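Local coordinates for protein ATPase BagA (Mycobacterium tuberculosis H37Rv, PDB 6BS3) that hydrolyses ATP as one subunit of the heterodimeric BagAB complex, an activity needed for resistance to nitric oxide and to elevated glycerol, at residues T44-G49 against G86-L91; M105-G110 against G185-A190; N240-A245 against R312-T317; L25-G30 against T204-V209. All coordinates share one frame; numbering follows the deposited sequence.

Contact 1: T44-G49 against G86-L91; sequences TLAAGG and GQVNAL
The C-terminal end of helix 34-46, the helix that follows the phosphate-binding loop, rests through Ala46 on Gly86 and Val88 at the start of strand 86-92. Gly86 comes closest: its CA makes a CH···O contact of 3.1 Å with Ala46 O, and because glycine has no side chain the strand can slip directly beneath this carbonyl, where a beta-carbon would collide with the oxygen. Ala46 points its CB at the strand, 3.5 Å from Gln87 O and 3.7 Å from Val88 CG2. Val88 has CG1 anti to the backbone N (chi1 179°), while CG2, lying beside that nitrogen, is the methyl that meets Ala46. The same valine packs on Ala42 and Leu43, one turn back along the helix. In the mixed sheet, strand 86-92 lies between its antiparallel neighbour 77-82 and the parallel strand 51-56, and small residues such as Ala46, which also touches Val52 and Ala82, let the helix settle closely on all three. Beyond Ala46 the helix gives way to a turn in which Gly48 and Gly49 both take positive phi, a conformation that suits glycine, before the chain enters strand 51-56. Gln87 points away from the helix; its extended side chain donates from NE2 to Asn89 OD1 at 2.8 Å with a fairly straight N-H···O angle of 162°, and Asn89 ND2 is bonded to Tyr156 OH.

Contact 2: M105-G110 against G185-A190; sequences MFYNLG and GGPVHA
Phe106 and Pro187 mark the closest approach of two chain corners, their CA atoms 6.4 Å apart. On one side helix 95-107 runs out: Asn108 has positive phi, a conformation that asparagine tolerates better than most residues, and Leu109 is the N-cap residue of helix 110-117. On the other side Gly185 and Gly186 are extended with positive phi, backbone angles that favour glycine, and lead through Pro187 into helix 188-200, where Ala190 N is bonded to Pro187 O. Pro187 and Phe106 carry most of the contact. The proline CG sits 3.5 Å from the carbonyl oxygen Phe106 O, 3.7 Å from Phe106 CB and equally near Phe106 CD1, so that it straddles backbone and ring as the two side chains slide past each other in opposite directions. Compact and rigid, proline presents a small apolar ridge to the phenylalanine. Both helices belong to the helical region that projects from the central sheet, well away from the nucleotide, and this contact joins the end of one to the beginning of the other. Phe106 CD1 also lies 4.0 Å from Val188 N, and the Phe106 ring meets that of Tyr102, with planes at about 30°. Tyr107 reaches in from beside Phe106: with CG beside the backbone N (chi1 -65°) the ring leaves toward the other segment, and OH comes to 3.7 Å from Val188 CG1. The buried valine also packs on Tyr102. Tyr107 and Leu109 are touched in turn by polar side chains of the other protein chain of the assembly.

Contact 3: N240-A245 against R312-T317; sequences NRNIPA and RLELPT. With ADP (adenosine-5'-diphosphate), chain C.
Hydrogen bonds converge on Leu315 O, which accepts two from Asn242: the backbone N at 3.0 Å, nearly straight at 168° and in the carbonyl plane, and the side-chain ND2 at 2.9 Å from above that plane. In Asn242, chi1 of -78° sets CG beside the residue's own backbone nitrogen, and the amide is rotated (chi2 -77°) with ND2 facing the oxygen that the backbone N also binds, a double role that suits asparagine. In return Thr317 OG1 donates to Asn242 O at 3.0 Å. Here the C-terminal ends of neighbouring parallel strands 234-242 and 312-316 line part of the adenine pocket, a usual place for nucleotide in a P-loop fold. Both segments offer polar atoms to the adenine: ADP N6 donates to Pro316 O at 2.9 Å and, weakly, to Asn240 OD1. Asn240 ND2, which is hydrogen-bonded to Thr32 O, lies 3.0 Å from ADP N7. Van der Waals contacts add to these bonds. The aliphatic part of Arg241 runs over one face of the base, with CG 3.6 Å from ADP C6, which uses the long aliphatic chain of arginine. Leu315 is buried against helix 324-336, and its CB approaches Asn240 OD1 to 3.7 Å.

Contact 4: L25-G30 against T204-V209; sequences LVTGKG and TAIHLV
Thr204 CG2 touches Leu25 CD1 at 3.9 Å near the start of the pairing between these two parallel segments. Ala205 O accepts from Leu25 N, the first bond between the segments; Ala205 is also bonded to Leu23, one step earlier in the ladder. Ile206 then lays CG1 against Leu25 CD1, 3.6 Å away, and its CG2 against Thr27. His207 projects from the opposite face. Its backbone N donates to Leu25 O at 2.7 Å and its O receives Thr27 N at 2.8 Å. Its ring is fixed at both nitrogens, ND1 by Ser236 N and NE2 by His24 ND1, which satisfies a polar side chain in the core. Leu208 lies side by side with Thr27, CG to CG2 3.8 Å; with OG1 anti to the backbone N (chi1 -168°), Thr27 offers its methyl to the leucine and its hydroxyl to Pro164 O. Val209 N makes the last bond between the segments, to Thr27 O, and its CG2 meets Val26 CG1 at 3.6 Å. Helix 34-46 packs on Val26, His207 and Val209, while the branched Ile206 and Leu208 lie against helix 214-229, Ile206 on its Leu227. Finally Val209 O comes within 3.2 Å of Gly28 CA, at a glycine whose extended, positive-phi backbone would jam a side chain. Beyond it the strands part, and a water bridges Val209 O and Lys29 N (2.8 Å from the latter). Gly28 O is bonded to the ATP-binding Lys34: a central parallel strand leading through the phosphate-binding loop into a helix is the Walker A (P-loop) motif of P-loop NTPases.

In the fold
Three of the contacts reach one sheet. Contact 4 pairs its central strands where the P-loop begins, and contact 3 joins strands 234-242 and 312-316 at one margin. They touch directly, Val209 CG1 lying 4.2 Å from Asn240 CB, with centres about 17 Å apart, and together they flank the ADP: contact 4 at the phosphate-binding loop, contact 3 at the adenine. Contact 1 is nested within the chain loop closed by contact 4, about 19 Å away between centres; helix 34-46, leaving the P-loop, links them. Contact 2 is nested in the same loop but lies toward the far end of this chain, its centre about 46 Å from that of contact 3, across the chain's centre.

Contact 1: T44-G49 against G86-L91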
loop_
_atom_site.group_PDB
_atom_site.type_symbol
_atom_site.label_atom_id
_atom_site.label_comp_id
_atom_site.label_asym_id
_atom_site.label_seq_id
_atom_site.Cartn_x
_atom_site.Cartn_y
_atom_site.Cartn_z
ATOM N N THR A 44 -21.696 -0.943 -11.909
ATOM C CA THR A 44 -22.978 -0.627 -11.268
ATOM C C THR A 44 -23.662 0.561 -11.960
ATOM O O THR A 44 -24.850 0.501 -12.212
ATOM C CB THR A 44 -22.804 -0.381 -9.745
ATOM O OG1 THR A 44 -22.086 -1.461 -9.157
ATOM C CG2 THR A 44 -24.121 -0.235 -9.038
ATOM N N LEU A 45 -22.905 1.621 -12.260
ATOM C CA LEU A 45 -23.419 2.831 -12.876
ATOM C C LEU A 45 -23.724 2.667 -14.354
ATOM O O LEU A 45 -24.550 3.416 -14.866
ATOM C CB LEU A 45 -22.472 4.021 -12.609
ATOM C CG LEU A 45 -22.255 4.403 -11.114
ATOM C CD1 LEU A 45 -21.268 5.504 -10.991
ATOM C CD2 LEU A 45 -23.584 4.797 -10.421
ATOM N N ALA A 46 -23.082 1.691 -15.041
ATOM C CA ALA A 46 -23.331 1.426 -16.465
ATOM C C ALA A 46 -24.564 0.581 -16.718
ATOM O O ALA A 46 -25.112 0.658 -17.813
ATOM C CB ALA A 46 -22.119 0.796 -17.126
ATOM N N ALA A 47 -25.018 -0.208 -15.732
ATOM C CA ALA A 47 -26.217 -1.054 -15.862
ATOM C C ALA A 47 -27.448 -0.284 -16.389
ATOM O O ALA A 47 -27.662 0.865 -16.017
ATOM C CB ALA A 47 -26.537 -1.728 -14.541
ATOM N N GLY A 48 -28.177 -0.903 -17.312
ATOM C CA GLY A 48 -29.361 -0.328 -17.936
ATOM C C GLY A 48 -29.074 0.535 -19.145
ATOM O O GLY A 48 -29.610 1.639 -19.248
ATOM N N GLY A 49 -28.232 0.034 -20.055
ATOM C CA GLY A 49 -27.873 0.722 -21.297
ATOM C C GLY A 49 -27.152 2.053 -21.135
ATOM O O GLY A 49 -27.297 2.931 -21.987
ATOM N N GLY A 86 -25.471 -2.144 -20.837
ATOM C CA GLY A 86 -24.605 -1.081 -20.378
ATOM C C GLY A 86 -23.190 -1.317 -20.858
ATOM O O GLY A 86 -22.828 -2.433 -21.235
ATOM N N GLN A 87 -22.375 -0.276 -20.815
ATOM C CA GLN A 87 -21.012 -0.358 -21.281
ATOM C C GLN A 87 -20.048 0.387 -20.385
ATOM O O GLN A 87 -20.290 1.530 -20.000
ATOM C CB GLN A 87 -20.956 0.186 -22.714
ATOM C CG GLN A 87 -19.573 0.361 -23.307
ATOM C CD GLN A 87 -19.665 0.745 -24.756
ATOM O OE1 GLN A 87 -20.579 0.342 -25.471
ATOM N NE2 GLN A 87 -18.709 1.515 -25.226
ATOM N N VAL A 88 -18.924 -0.266 -20.096
ATOM C CA VAL A 88 -17.819 0.327 -19.366
ATOM C C VAL A 88 -16.614 0.449 -20.315
ATOM O O VAL A 88 -16.129 -0.554 -20.825
ATOM C CB VAL A 88 -17.462 -0.414 -18.049
ATOM C CG1 VAL A 88 -16.277 0.252 -17.354
ATOM C CG2 VAL A 88 -18.671 -0.488 -17.115
ATOM N N ASN A 89 -16.163 1.684 -20.549
ATOM C CA ASN A 89 -14.961 2.005 -21.316
ATOM C C ASN A 89 -13.812 2.223 -20.337
ATOM O O ASN A 89 -14.050 2.644 -19.204
ATOM C CB ASN A 89 -15.161 3.269 -22.154
ATOM C CG ASN A 89 -15.876 3.055 -23.450
ATOM O OD1 ASN A 89 -16.342 1.964 -23.739
ATOM N ND2 ASN A 89 -15.968 4.100 -24.267
ATOM N N ALA A 90 -12.561 1.970 -20.777
ATOM C CA ALA A 90 -11.375 2.160 -19.939
ATOM C C ALA A 90 -10.448 3.213 -20.495
ATOM O O ALA A 90 -10.209 3.252 -21.703
ATOM C CB ALA A 90 -10.614 0.838 -19.767
ATOM N N LEU A 91 -9.894 4.046 -19.619
ATOM C CA LEU A 91 -8.875 5.007 -20.031
ATOM C C LEU A 91 -7.652 4.978 -19.096
ATOM O O LEU A 91 -7.703 5.516 -17.995
ATOM C CB LEU A 91 -9.384 6.448 -20.274
ATOM C CG LEU A 91 -8.276 7.451 -20.748
ATOM C CD1 LEU A 91 -7.746 7.133 -22.183
ATOM C CD2 LEU A 91 -8.752 8.887 -20.638
#

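Contact 2: M105-G110 against G185-A190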
loop_
_atom_site.group_PDB
_atom_site.type_symbol
_atom_site.label_atom_id
_atom_site.label_comp_id
_atom_site.label_asym_id
_atom_site.label_seq_id
_atom_site.Cartn_x
_atom_site.Cartn_y
_atom_site.Cartn_z
ATOM N N MET A 105 -1.890 21.234 -28.428
ATOM C CA MET A 105 -3.185 21.925 -28.403
ATOM C C MET A 105 -3.126 23.347 -27.814
ATOM O O MET A 105 -3.801 24.235 -28.332
ATOM C CB MET A 105 -4.249 21.065 -27.684
ATOM C CG MET A 105 -5.698 21.456 -27.984
ATOM S SD MET A 105 -6.259 21.015 -29.662
ATOM C CE MET A 105 -7.954 21.690 -29.648
ATOM N N PHE A 106 -2.325 23.567 -26.760
ATOM C CA PHE A 106 -2.269 24.853 -26.056
ATOM C C PHE A 106 -1.121 25.786 -26.435
ATOM O O PHE A 106 -1.232 26.993 -26.202
ATOM C CB PHE A 106 -2.250 24.610 -24.534
ATOM C CG PHE A 106 -3.566 24.228 -23.889
ATOM C CD1 PHE A 106 -3.811 24.517 -22.553
ATOM C CD2 PHE A 106 -4.559 23.573 -24.615
ATOM C CE1 PHE A 106 -5.025 24.167 -21.957
ATOM C CE2 PHE A 106 -5.776 23.235 -24.022
ATOM C CZ PHE A 106 -5.999 23.530 -22.696
ATOM N N TYR A 107 -0.013 25.245 -26.967
ATOM C CA TYR A 107 1.171 26.042 -27.308
ATOM C C TYR A 107 1.680 25.800 -28.736
ATOM O O TYR A 107 2.648 26.448 -29.152
ATOM C CB TYR A 107 2.302 25.744 -26.305
ATOM C CG TYR A 107 2.020 26.160 -24.880
ATOM C CD1 TYR A 107 2.312 27.447 -24.438
ATOM C CD2 TYR A 107 1.484 25.260 -23.963
ATOM C CE1 TYR A 107 2.081 27.828 -23.119
ATOM C CE2 TYR A 107 1.229 25.636 -22.647
ATOM C CZ TYR A 107 1.542 26.918 -22.225
ATOM O OH TYR A 107 1.303 27.297 -20.928
ATOM N N ASN A 108 1.038 24.866 -29.478
ATOM C CA ASN A 108 1.411 24.458 -30.842
ATOM C C ASN A 108 2.910 24.018 -30.924
ATOM O O ASN A 108 3.616 24.324 -31.898
ATOM C CB ASN A 108 1.026 25.536 -31.891
ATOM C CG ASN A 108 0.939 25.022 -33.313
ATOM O OD1 ASN A 108 0.390 23.948 -33.594
ATOM N ND2 ASN A 108 1.484 25.786 -34.248
ATOM N N LEU A 109 3.376 23.295 -29.864
ATOM C CA LEU A 109 4.742 22.786 -29.709
ATOM C C LEU A 109 4.789 21.260 -29.893
ATOM O O LEU A 109 5.555 20.561 -29.216
ATOM C CB LEU A 109 5.333 23.199 -28.337
ATOM C CG LEU A 109 5.809 24.645 -28.171
ATOM C CD1 LEU A 109 5.890 25.022 -26.702
ATOM C CD2 LEU A 109 7.164 24.863 -28.824
ATOM N N GLY A 110 3.968 20.768 -30.822
ATOM C CA GLY A 110 3.886 19.358 -31.184
ATOM C C GLY A 110 5.193 18.831 -31.740
ATOM O O GLY A 110 5.540 17.671 -31.504
ATOM N N GLY A 185 0.074 33.244 -17.337
ATOM C CA GLY A 185 -0.689 33.568 -18.536
ATOM C C GLY A 185 -1.019 32.340 -19.359
ATOM O O GLY A 185 -1.038 31.220 -18.837
ATOM N N GLY A 186 -1.277 32.558 -20.643
ATOM C CA GLY A 186 -1.606 31.493 -21.583
ATOM C C GLY A 186 -3.002 30.916 -21.422
ATOM O O GLY A 186 -3.871 31.555 -20.816
ATOM N N PRO A 187 -3.252 29.695 -21.955
ATOM C CA PRO A 187 -4.607 29.116 -21.870
ATOM C C PRO A 187 -4.888 28.221 -20.653
ATOM O O PRO A 187 -6.051 28.076 -20.274
ATOM C CB PRO A 187 -4.734 28.343 -23.185
ATOM C CG PRO A 187 -3.302 28.033 -23.601
ATOM C CD PRO A 187 -2.351 28.816 -22.730
ATOM N N VAL A 188 -3.831 27.620 -20.059
ATOM C CA VAL A 188 -3.866 26.724 -18.894
ATOM C C VAL A 188 -4.571 27.361 -17.671
ATOM O O VAL A 188 -5.389 26.693 -17.029
ATOM C CB VAL A 188 -2.445 26.174 -18.553
ATOM C CG1 VAL A 188 -1.418 27.292 -18.348
ATOM C CG2 VAL A 188 -2.466 25.212 -17.365
ATOM N N HIS A 189 -4.267 28.647 -17.378
ATOM C CA HIS A 189 -4.825 29.410 -16.257
ATOM C C HIS A 189 -6.339 29.650 -16.386
ATOM O O HIS A 189 -7.017 29.814 -15.370
ATOM C CB HIS A 189 -4.046 30.722 -16.051
ATOM C CG HIS A 189 -2.689 30.526 -15.438
ATOM N ND1 HIS A 189 -2.427 30.894 -14.126
ATOM C CD2 HIS A 189 -1.570 29.977 -15.967
ATOM C CE1 HIS A 189 -1.159 30.580 -13.911
ATOM N NE2 HIS A 189 -0.606 30.013 -14.983
ATOM N N ALA A 190 -6.867 29.635 -17.627
ATOM C CA ALA A 190 -8.299 29.794 -17.905
ATOM C C ALA A 190 -9.037 28.459 -17.710
ATOM O O ALA A 190 -10.134 28.448 -17.140
ATOM C CB ALA A 190 -8.504 30.310 -19.323
#

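Contact 3: N240-A245 against R312-T317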
loop_
_atom_site.group_PDB
_atom_site.type_symbol
_atom_site.label_atom_id
_atom_site.label_comp_id
_atom_site.label_asym_id
_atom_site.label_seq_id
_atom_site.Cartn_x
_atom_site.Cartn_y
_atom_site.Cartn_z
ATOM N N ASN A 240 -14.587 -2.168 2.728
ATOM C CA ASN A 240 -14.299 -3.375 1.966
ATOM C C ASN A 240 -13.923 -4.561 2.873
ATOM O O ASN A 240 -13.563 -4.379 4.046
ATOM C CB ASN A 240 -13.157 -3.081 0.973
ATOM C CG ASN A 240 -13.047 -4.047 -0.184
ATOM O OD1 ASN A 240 -14.008 -4.740 -0.555
ATOM N ND2 ASN A 240 -11.863 -4.109 -0.788
ATOM N N ARG A 241 -14.007 -5.778 2.295
ATOM C CA ARG A 241 -13.636 -7.086 2.867
ATOM C C ARG A 241 -14.191 -7.334 4.266
ATOM O O ARG A 241 -13.445 -7.663 5.195
ATOM C CB ARG A 241 -12.119 -7.339 2.834
ATOM C CG ARG A 241 -11.494 -7.118 1.481
ATOM C CD ARG A 241 -10.208 -7.882 1.289
ATOM N NE ARG A 241 -9.222 -7.583 2.320
ATOM C CZ ARG A 241 -8.032 -8.160 2.404
ATOM N NH1 ARG A 241 -7.652 -9.049 1.491
ATOM N NH2 ARG A 241 -7.206 -7.847 3.393
ATOM N N ASN A 242 -15.521 -7.215 4.393
ATOM C CA ASN A 242 -16.203 -7.501 5.635
ATOM C C ASN A 242 -16.239 -9.002 5.827
ATOM O O ASN A 242 -16.119 -9.746 4.857
ATOM C CB ASN A 242 -17.608 -6.923 5.621
ATOM C CG ASN A 242 -17.603 -5.449 5.878
ATOM O OD1 ASN A 242 -17.451 -4.996 7.033
ATOM N ND2 ASN A 242 -17.762 -4.676 4.801
ATOM N N ILE A 243 -16.333 -9.445 7.090
ATOM C CA ILE A 243 -16.382 -10.870 7.436
ATOM C C ILE A 243 -17.583 -11.144 8.347
ATOM O O ILE A 243 -18.027 -10.217 9.035
ATOM C CB ILE A 243 -15.031 -11.417 7.996
ATOM C CG1 ILE A 243 -14.587 -10.662 9.274
ATOM C CG2 ILE A 243 -13.953 -11.435 6.906
ATOM C CD1 ILE A 243 -13.496 -11.288 10.048
ATOM N N PRO A 244 -18.102 -12.373 8.357
ATOM C CA PRO A 244 -19.242 -12.708 9.166
ATOM C C PRO A 244 -18.878 -12.815 10.648
ATOM O O PRO A 244 -17.884 -13.367 10.956
ATOM C CB PRO A 244 -19.624 -14.063 8.593
ATOM C CG PRO A 244 -18.319 -14.639 8.187
ATOM C CD PRO A 244 -17.584 -13.475 7.595
ATOM N N ALA A 245 -19.689 -12.203 11.498
ATOM C CA ALA A 245 -19.483 -12.278 12.954
ATOM C C ALA A 245 -19.715 -13.686 13.492
ATOM O O ALA A 245 -18.966 -14.068 14.359
ATOM C CB ALA A 245 -20.384 -11.298 13.638
ATOM N N ARG A 312 -22.227 5.260 4.436
ATOM C CA ARG A 312 -21.349 4.117 4.495
ATOM C C ARG A 312 -21.900 2.925 3.748
ATOM O O ARG A 312 -23.054 2.534 3.945
ATOM C CB ARG A 312 -21.058 3.773 5.969
ATOM C CG ARG A 312 -19.763 4.407 6.466
ATOM C CD ARG A 312 -19.733 4.570 7.964
ATOM N NE ARG A 312 -19.486 3.299 8.638
ATOM C CZ ARG A 312 -19.470 3.152 9.955
ATOM N NH1 ARG A 312 -19.683 4.195 10.748
ATOM N NH2 ARG A 312 -19.231 1.965 10.492
ATOM N N LEU A 313 -21.055 2.342 2.907
ATOM C CA LEU A 313 -21.315 1.154 2.100
ATOM C C LEU A 313 -20.390 0.042 2.618
ATOM O O LEU A 313 -19.327 0.337 3.166
ATOM C CB LEU A 313 -21.039 1.429 0.578
ATOM C CG LEU A 313 -21.979 2.446 -0.129
ATOM C CD1 LEU A 313 -21.389 2.946 -1.431
ATOM C CD2 LEU A 313 -23.361 1.844 -0.384
ATOM N N GLU A 314 -20.817 -1.228 2.465
ATOM C CA GLU A 314 -20.092 -2.417 2.918
ATOM C C GLU A 314 -20.063 -3.456 1.817
ATOM O O GLU A 314 -21.105 -3.812 1.274
ATOM C CB GLU A 314 -20.754 -3.072 4.151
ATOM C CG GLU A 314 -20.895 -2.207 5.399
ATOM C CD GLU A 314 -21.965 -1.140 5.320
ATOM O OE1 GLU A 314 -22.985 -1.360 4.626
ATOM O OE2 GLU A 314 -21.770 -0.068 5.936
ATOM N N LEU A 315 -18.867 -3.992 1.545
ATOM C CA LEU A 315 -18.660 -5.050 0.585
ATOM C C LEU A 315 -18.116 -6.288 1.296
ATOM O O LEU A 315 -17.392 -6.156 2.294
ATOM C CB LEU A 315 -17.709 -4.590 -0.546
ATOM C CG LEU A 315 -18.240 -3.455 -1.431
ATOM C CD1 LEU A 315 -17.166 -2.973 -2.364
ATOM C CD2 LEU A 315 -19.460 -3.898 -2.235
ATOM N N PRO A 316 -18.475 -7.504 0.821
ATOM C CA PRO A 316 -17.944 -8.713 1.459
ATOM C C PRO A 316 -16.523 -9.035 0.961
ATOM O O PRO A 316 -15.956 -8.320 0.123
ATOM C CB PRO A 316 -18.941 -9.789 1.008
ATOM C CG PRO A 316 -19.317 -9.358 -0.399
ATOM C CD PRO A 316 -19.336 -7.838 -0.342
ATOM N N THR A 317 -15.951 -10.120 1.505
ATOM C CA THR A 317 -14.670 -10.666 1.103
ATOM C C THR A 317 -14.992 -11.734 0.057
ATOM O O THR A 317 -15.807 -12.629 0.315
ATOM C CB THR A 317 -13.966 -11.344 2.307
ATOM O OG1 THR A 317 -13.672 -10.381 3.312
ATOM C CG2 THR A 317 -12.696 -12.102 1.906
HETATM P PB ADP C . -5.812 -0.685 -4.203
HETATM O O1B ADP C . -6.038 -0.245 -5.666
HETATM O O2B ADP C . -4.297 -0.873 -3.955
HETATM O O3B ADP C . -6.440 0.224 -3.182
HETATM P PA ADP C . -6.781 -3.370 -5.024
HETATM O O1A ADP C . -5.605 -3.634 -5.981
HETATM O O2A ADP C . -8.043 -3.126 -5.760
HETATM O O3A ADP C . -6.429 -2.145 -4.070
HETATM O "O5'" ADP C . -6.884 -4.480 -3.896
HETATM C "C5'" ADP C . -5.802 -4.995 -3.086
HETATM C "C4'" ADP C . -5.887 -6.504 -3.107
HETATM O "O4'" ADP C . -7.100 -6.922 -2.447
HETATM C "C3'" ADP C . -5.917 -7.162 -4.488
HETATM O "O3'" ADP C . -5.184 -8.378 -4.455
HETATM C "C2'" ADP C . -7.414 -7.394 -4.730
HETATM O "O2'" ADP C . -7.698 -8.437 -5.656
HETATM C "C1'" ADP C . -7.895 -7.709 -3.315
HETATM N N9 ADP C . -9.302 -7.407 -3.051
HETATM C C8 ADP C . -9.939 -6.201 -3.207
HETATM N N7 ADP C . -11.192 -6.204 -2.818
HETATM C C5 ADP C . -11.398 -7.505 -2.380
HETATM C C6 ADP C . -12.517 -8.154 -1.811
HETATM N N6 ADP C . -13.702 -7.570 -1.624
HETATM N N1 ADP C . -12.372 -9.447 -1.436
HETATM C C2 ADP C . -11.193 -10.049 -1.632
HETATM N N3 ADP C . -10.079 -9.547 -2.176
HETATM C C4 ADP C . -10.242 -8.257 -2.521
#

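Contact 4: L25-G30 against T204-V209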
loop_
_atom_site.group_PDB
_atom_site.type_symbol
_atom_site.label_atom_id
_atom_site.label_comp_id
_atom_site.label_asym_id
_atom_site.label_seq_id
_atom_site.Cartn_x
_atom_site.Cartn_y
_atom_site.Cartn_z
ATOM N N LEU A 25 -14.721 9.959 -7.685
ATOM C CA LEU A 25 -13.305 9.746 -7.414
ATOM C C LEU A 25 -13.191 8.713 -6.304
ATOM O O LEU A 25 -13.787 8.888 -5.245
ATOM C CB LEU A 25 -12.598 11.073 -7.051
ATOM C CG LEU A 25 -12.582 12.175 -8.109
ATOM C CD1 LEU A 25 -12.608 13.552 -7.454
ATOM C CD2 LEU A 25 -11.323 12.096 -8.960
ATOM N N VAL A 26 -12.484 7.612 -6.568
ATOM C CA VAL A 26 -12.326 6.501 -5.621
ATOM C C VAL A 26 -10.928 6.513 -5.025
ATOM O O VAL A 26 -9.933 6.186 -5.697
ATOM C CB VAL A 26 -12.730 5.108 -6.223
ATOM C CG1 VAL A 26 -12.669 4.012 -5.162
ATOM C CG2 VAL A 26 -14.125 5.156 -6.856
ATOM N N THR A 27 -10.855 6.953 -3.761
ATOM C CA THR A 27 -9.600 7.007 -3.027
ATOM C C THR A 27 -9.618 5.950 -1.895
ATOM O O THR A 27 -10.543 5.134 -1.816
ATOM C CB THR A 27 -9.240 8.442 -2.602
ATOM O OG1 THR A 27 -7.886 8.443 -2.141
ATOM C CG2 THR A 27 -10.152 8.998 -1.525
ATOM N N GLY A 28 -8.560 5.938 -1.101
ATOM C CA GLY A 28 -8.353 4.996 -0.011
ATOM C C GLY A 28 -6.880 4.646 0.116
ATOM O O GLY A 28 -6.101 4.895 -0.805
ATOM N N LYS A 29 -6.470 4.087 1.257
ATOM C CA LYS A 29 -5.075 3.704 1.470
ATOM C C LYS A 29 -4.678 2.588 0.462
ATOM O O LYS A 29 -5.550 1.868 -0.010
ATOM C CB LYS A 29 -4.902 3.256 2.927
ATOM C CG LYS A 29 -3.474 2.913 3.317
ATOM C CD LYS A 29 -3.254 2.904 4.840
ATOM C CE LYS A 29 -1.991 2.156 5.198
ATOM N NZ LYS A 29 -0.792 2.802 4.639
ATOM N N GLY A 30 -3.389 2.469 0.134
ATOM C CA GLY A 30 -2.915 1.405 -0.749
ATOM C C GLY A 30 -3.315 0.040 -0.205
ATOM O O GLY A 30 -3.285 -0.178 1.016
ATOM N N THR A 204 -19.562 16.254 -8.675
ATOM C CA THR A 204 -18.425 15.471 -8.184
ATOM C C THR A 204 -18.722 14.877 -6.801
ATOM O O THR A 204 -19.511 15.441 -6.036
ATOM C CB THR A 204 -17.142 16.371 -8.193
ATOM O OG1 THR A 204 -16.979 16.953 -9.483
ATOM C CG2 THR A 204 -15.856 15.621 -7.824
ATOM N N ALA A 205 -18.075 13.736 -6.491
ATOM C CA ALA A 205 -18.107 13.056 -5.187
ATOM C C ALA A 205 -16.845 12.230 -5.047
ATOM O O ALA A 205 -16.452 11.541 -5.982
ATOM C CB ALA A 205 -19.336 12.154 -5.047
ATOM N N ILE A 206 -16.220 12.302 -3.872
ATOM C CA ILE A 206 -15.019 11.539 -3.516
ATOM C C ILE A 206 -15.447 10.426 -2.546
ATOM O O ILE A 206 -15.957 10.719 -1.465
ATOM C CB ILE A 206 -13.902 12.439 -2.918
ATOM C CG1 ILE A 206 -13.471 13.533 -3.920
ATOM C CG2 ILE A 206 -12.688 11.607 -2.455
ATOM C CD1 ILE A 206 -13.211 14.881 -3.356
ATOM N N HIS A 207 -15.254 9.164 -2.961
ATOM C CA HIS A 207 -15.543 7.964 -2.183
ATOM C C HIS A 207 -14.225 7.462 -1.597
ATOM O O HIS A 207 -13.180 7.536 -2.242
ATOM C CB HIS A 207 -16.235 6.871 -3.037
ATOM C CG HIS A 207 -17.405 7.380 -3.814
ATOM N ND1 HIS A 207 -18.563 7.810 -3.178
ATOM C CD2 HIS A 207 -17.534 7.580 -5.146
ATOM C CE1 HIS A 207 -19.356 8.246 -4.144
ATOM N NE2 HIS A 207 -18.785 8.109 -5.346
ATOM N N LEU A 208 -14.276 7.005 -0.353
ATOM C CA LEU A 208 -13.089 6.578 0.373
ATOM C C LEU A 208 -13.211 5.138 0.791
ATOM O O LEU A 208 -14.027 4.782 1.637
ATOM C CB LEU A 208 -12.826 7.494 1.586
ATOM C CG LEU A 208 -12.664 8.976 1.264
ATOM C CD1 LEU A 208 -13.978 9.736 1.456
ATOM C CD2 LEU A 208 -11.531 9.579 2.051
ATOM N N VAL A 209 -12.410 4.307 0.155
ATOM C CA VAL A 209 -12.330 2.886 0.455
ATOM C C VAL A 209 -11.465 2.714 1.706
ATOM O O VAL A 209 -10.416 3.330 1.831
ATOM C CB VAL A 209 -11.777 2.079 -0.754
ATOM C CG1 VAL A 209 -11.619 0.595 -0.410
ATOM C CG2 VAL A 209 -12.681 2.251 -1.966
HETATM O O HOH W 1 -8.175 3.844 3.517
#